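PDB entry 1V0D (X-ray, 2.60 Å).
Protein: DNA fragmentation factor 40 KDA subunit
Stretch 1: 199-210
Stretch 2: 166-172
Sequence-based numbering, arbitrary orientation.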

# COMPACT_ATOMS: atom_id res chain seq x y z
N LYS A 199 -16.07 -24.53 7.86
CA LYS A 199 -15.65 -23.89 9.10
C LYS A 199 -15.48 -22.39 8.94
O LYS A 199 -15.81 -21.62 9.84
CB LYS A 199 -14.33 -24.50 9.58
CG LYS A 199 -13.86 -23.94 10.90
CD LYS A 199 -13.00 -24.96 11.62
CE LYS A 199 -12.77 -24.56 13.07
NZ LYS A 199 -12.29 -25.72 13.88
N LEU A 200 -14.96 -21.96 7.79
CA LEU A 200 -14.79 -20.54 7.55
C LEU A 200 -16.15 -19.86 7.49
O LEU A 200 -16.33 -18.78 8.07
CB LEU A 200 -14.02 -20.28 6.26
CG LEU A 200 -12.51 -20.18 6.42
CD1 LEU A 200 -11.87 -19.77 5.11
CD2 LEU A 200 -12.21 -19.16 7.50
N LYS A 201 -17.10 -20.47 6.79
CA LYS A 201 -18.43 -19.89 6.70
C LYS A 201 -19.03 -19.92 8.11
O LYS A 201 -19.69 -18.97 8.54
CB LYS A 201 -19.30 -20.70 5.74
CG LYS A 201 -18.83 -20.71 4.29
CD LYS A 201 -19.58 -21.78 3.49
CE LYS A 201 -19.17 -21.78 2.01
NZ LYS A 201 -19.34 -23.12 1.32
N SER A 202 -18.79 -21.02 8.81
CA SER A 202 -19.31 -21.21 10.16
C SER A 202 -18.86 -20.10 11.11
O SER A 202 -19.49 -19.87 12.14
CB SER A 202 -18.82 -22.54 10.73
OG SER A 202 -17.57 -22.38 11.39
N VAL A 203 -17.77 -19.43 10.76
CA VAL A 203 -17.23 -18.38 11.60
C VAL A 203 -17.26 -17.04 10.87
O VAL A 203 -16.74 -16.04 11.35
CB VAL A 203 -15.79 -18.77 12.03
CG1 VAL A 203 -14.79 -18.38 10.95
CG2 VAL A 203 -15.45 -18.14 13.35
N GLN A 204 -17.89 -17.03 9.70
CA GLN A 204 -18.00 -15.82 8.89
C GLN A 204 -16.66 -15.23 8.50
O GLN A 204 -16.40 -14.04 8.71
CB GLN A 204 -18.83 -14.78 9.63
CG GLN A 204 -20.15 -15.33 10.08
CD GLN A 204 -20.64 -14.64 11.32
OE1 GLN A 204 -21.11 -13.50 11.27
NE2 GLN A 204 -20.53 -15.33 12.46
N TYR A 205 -15.81 -16.08 7.94
CA TYR A 205 -14.50 -15.68 7.47
C TYR A 205 -13.71 -14.79 8.43
O TYR A 205 -12.87 -13.99 8.00
CB TYR A 205 -14.66 -14.99 6.11
CG TYR A 205 -15.40 -15.86 5.11
CD1 TYR A 205 -16.79 -16.03 5.19
CD2 TYR A 205 -14.70 -16.59 4.15
CE1 TYR A 205 -17.46 -16.92 4.35
CE2 TYR A 205 -15.36 -17.49 3.30
CZ TYR A 205 -16.74 -17.66 3.41
OH TYR A 205 -17.38 -18.57 2.60
N ASN A 206 -13.96 -14.92 9.73
CA ASN A 206 -13.24 -14.13 10.72
C ASN A 206 -13.26 -12.63 10.49
O ASN A 206 -12.37 -11.92 10.96
CB ASN A 206 -11.78 -14.59 10.79
CG ASN A 206 -11.63 -15.94 11.45
OD1 ASN A 206 -10.79 -16.75 11.06
ND2 ASN A 206 -12.45 -16.20 12.47
N GLY A 207 -14.27 -12.14 9.77
CA GLY A 207 -14.37 -10.71 9.52
C GLY A 207 -14.43 -9.97 10.84
O GLY A 207 -14.20 -8.76 10.93
N SER A 208 -14.74 -10.73 11.88
CA SER A 208 -14.82 -10.21 13.23
C SER A 208 -13.52 -9.53 13.65
O SER A 208 -13.52 -8.60 14.46
CB SER A 208 -15.14 -11.38 14.16
OG SER A 208 -14.80 -11.06 15.48
N TYR A 209 -12.40 -9.98 13.09
CA TYR A 209 -11.12 -9.40 13.43
C TYR A 209 -11.04 -7.89 13.26
O TYR A 209 -10.35 -7.23 14.02
CB TYR A 209 -9.99 -10.04 12.60
CG TYR A 209 -9.64 -11.46 12.97
CD1 TYR A 209 -9.91 -11.96 14.24
CD2 TYR A 209 -9.01 -12.30 12.06
CE1 TYR A 209 -9.54 -13.27 14.59
CE2 TYR A 209 -8.64 -13.61 12.40
CZ TYR A 209 -8.91 -14.08 13.66
OH TYR A 209 -8.56 -15.36 14.00
N PHE A 210 -11.73 -7.34 12.26
CA PHE A 210 -11.66 -5.89 12.02
C PHE A 210 -12.75 -5.03 12.60
O PHE A 210 -12.62 -3.81 12.61
CB PHE A 210 -11.60 -5.59 10.52
CG PHE A 210 -10.27 -5.88 9.88
CD1 PHE A 210 -9.23 -6.44 10.61
CD2 PHE A 210 -10.07 -5.61 8.53
CE1 PHE A 210 -8.02 -6.73 10.01
CE2 PHE A 210 -8.86 -5.90 7.92
CZ PHE A 210 -7.83 -6.47 8.66
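Stretch 2 166-172: RIRGYLR

A helix can dock against an irregular segment when a few of its side chains find matching surfaces along that segment. Residues 166–172 of this DNA fragmentation factor subunit are helical throughout, with backbone hydrogen bonds such as Leu 171 N to Ile 167 O (3.1 Å), and they lie against a chain that leaves its own helix, turns, and enters a short 3-10 segment. No hydrogen bond joins the two stretches. At the helical start of stretch 1, Leu 200 spans one turn of the partner helix, its CD1 lying 3.9 Å from Leu 171 CG and its CD2 4.1 Å from Ile 167 CG2. The chain then turns, with Tyr 205 N hydrogen-bonded to Leu 200 O at 2.8 Å, and brings Tyr 205 CA to 6.2 Å from Ile 167 CA, the nearest CA pair across the stretches. Here the guanidinium of Arg 168 lies flat on the tyrosine ring, planes at 22° and CZ 3.9 Å from the ring centroid, a cation-pi contact. Ile 167 CD1 meanwhile reaches Tyr 205 O at 3.2 Å and, farther along, Tyr 209 CD2 at 4.3 Å. Phe 210 CE2 sits 3.6 Å from Arg 166 NE, so the successive contacts run back towards the start of stretch 2.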

# COMPACT_ATOMS: atom_id res chain seq x y z
N ARG A 166 -9.94 -10.47 2.63
CA ARG A 166 -8.55 -10.89 2.65
C ARG A 166 -8.53 -12.38 2.91
O ARG A 166 -7.86 -13.15 2.22
CB ARG A 166 -7.78 -10.19 3.76
CG ARG A 166 -7.94 -8.70 3.78
CD ARG A 166 -7.01 -8.09 4.81
NE ARG A 166 -7.08 -6.63 4.84
CZ ARG A 166 -6.04 -5.87 5.13
NH1 ARG A 166 -4.87 -6.44 5.41
NH2 ARG A 166 -6.15 -4.54 5.13
N ILE A 167 -9.29 -12.80 3.91
CA ILE A 167 -9.34 -14.19 4.29
C ILE A 167 -9.95 -15.09 3.24
O ILE A 167 -9.52 -16.23 3.07
CB ILE A 167 -10.03 -14.33 5.66
CG1 ILE A 167 -9.07 -13.83 6.73
CG2 ILE A 167 -10.45 -15.77 5.93
CD1 ILE A 167 -9.69 -13.68 8.08
N ARG A 168 -10.95 -14.58 2.53
CA ARG A 168 -11.58 -15.36 1.47
C ARG A 168 -10.55 -15.45 0.36
O ARG A 168 -10.51 -16.42 -0.40
CB ARG A 168 -12.82 -14.66 0.97
CG ARG A 168 -13.96 -15.59 0.68
CD ARG A 168 -15.26 -14.83 0.81
NE ARG A 168 -16.42 -15.68 0.61
CZ ARG A 168 -17.65 -15.33 0.98
NH1 ARG A 168 -17.83 -14.15 1.57
NH2 ARG A 168 -18.68 -16.14 0.78
N GLY A 169 -9.71 -14.42 0.28
CA GLY A 169 -8.66 -14.38 -0.71
C GLY A 169 -7.65 -15.47 -0.43
O GLY A 169 -7.16 -16.13 -1.34
N TYR A 170 -7.35 -15.69 0.85
CA TYR A 170 -6.41 -16.74 1.22
C TYR A 170 -7.04 -18.10 0.86
O TYR A 170 -6.33 -19.01 0.41
CB TYR A 170 -6.06 -16.69 2.72
CG TYR A 170 -5.47 -15.37 3.20
CD1 TYR A 170 -4.71 -14.57 2.34
CD2 TYR A 170 -5.64 -14.94 4.51
CE1 TYR A 170 -4.15 -13.38 2.77
CE2 TYR A 170 -5.07 -13.73 4.95
CZ TYR A 170 -4.33 -12.96 4.07
OH TYR A 170 -3.77 -11.77 4.47
N LEU A 171 -8.36 -18.25 1.02
CA LEU A 171 -8.99 -19.53 0.68
C LEU A 171 -8.89 -19.79 -0.82
O LEU A 171 -8.67 -20.93 -1.25
CB LEU A 171 -10.46 -19.57 1.08
CG LEU A 171 -10.94 -20.97 1.51
CD1 LEU A 171 -12.45 -21.03 1.38
CD2 LEU A 171 -10.31 -22.08 0.66
N ARG A 172 -9.08 -18.75 -1.62
CA ARG A 172 -8.99 -18.91 -3.07
C ARG A 172 -7.59 -19.39 -3.38
O ARG A 172 -7.41 -20.46 -3.97
CB ARG A 172 -9.28 -17.60 -3.79
CG ARG A 172 -10.72 -17.11 -3.67
CD ARG A 172 -10.94 -15.81 -4.44
NE ARG A 172 -11.55 -14.78 -3.60
CZ ARG A 172 -10.94 -13.64 -3.27
NH1 ARG A 172 -9.70 -13.38 -3.71
NH2 ARG A 172 -11.56 -12.75 -2.49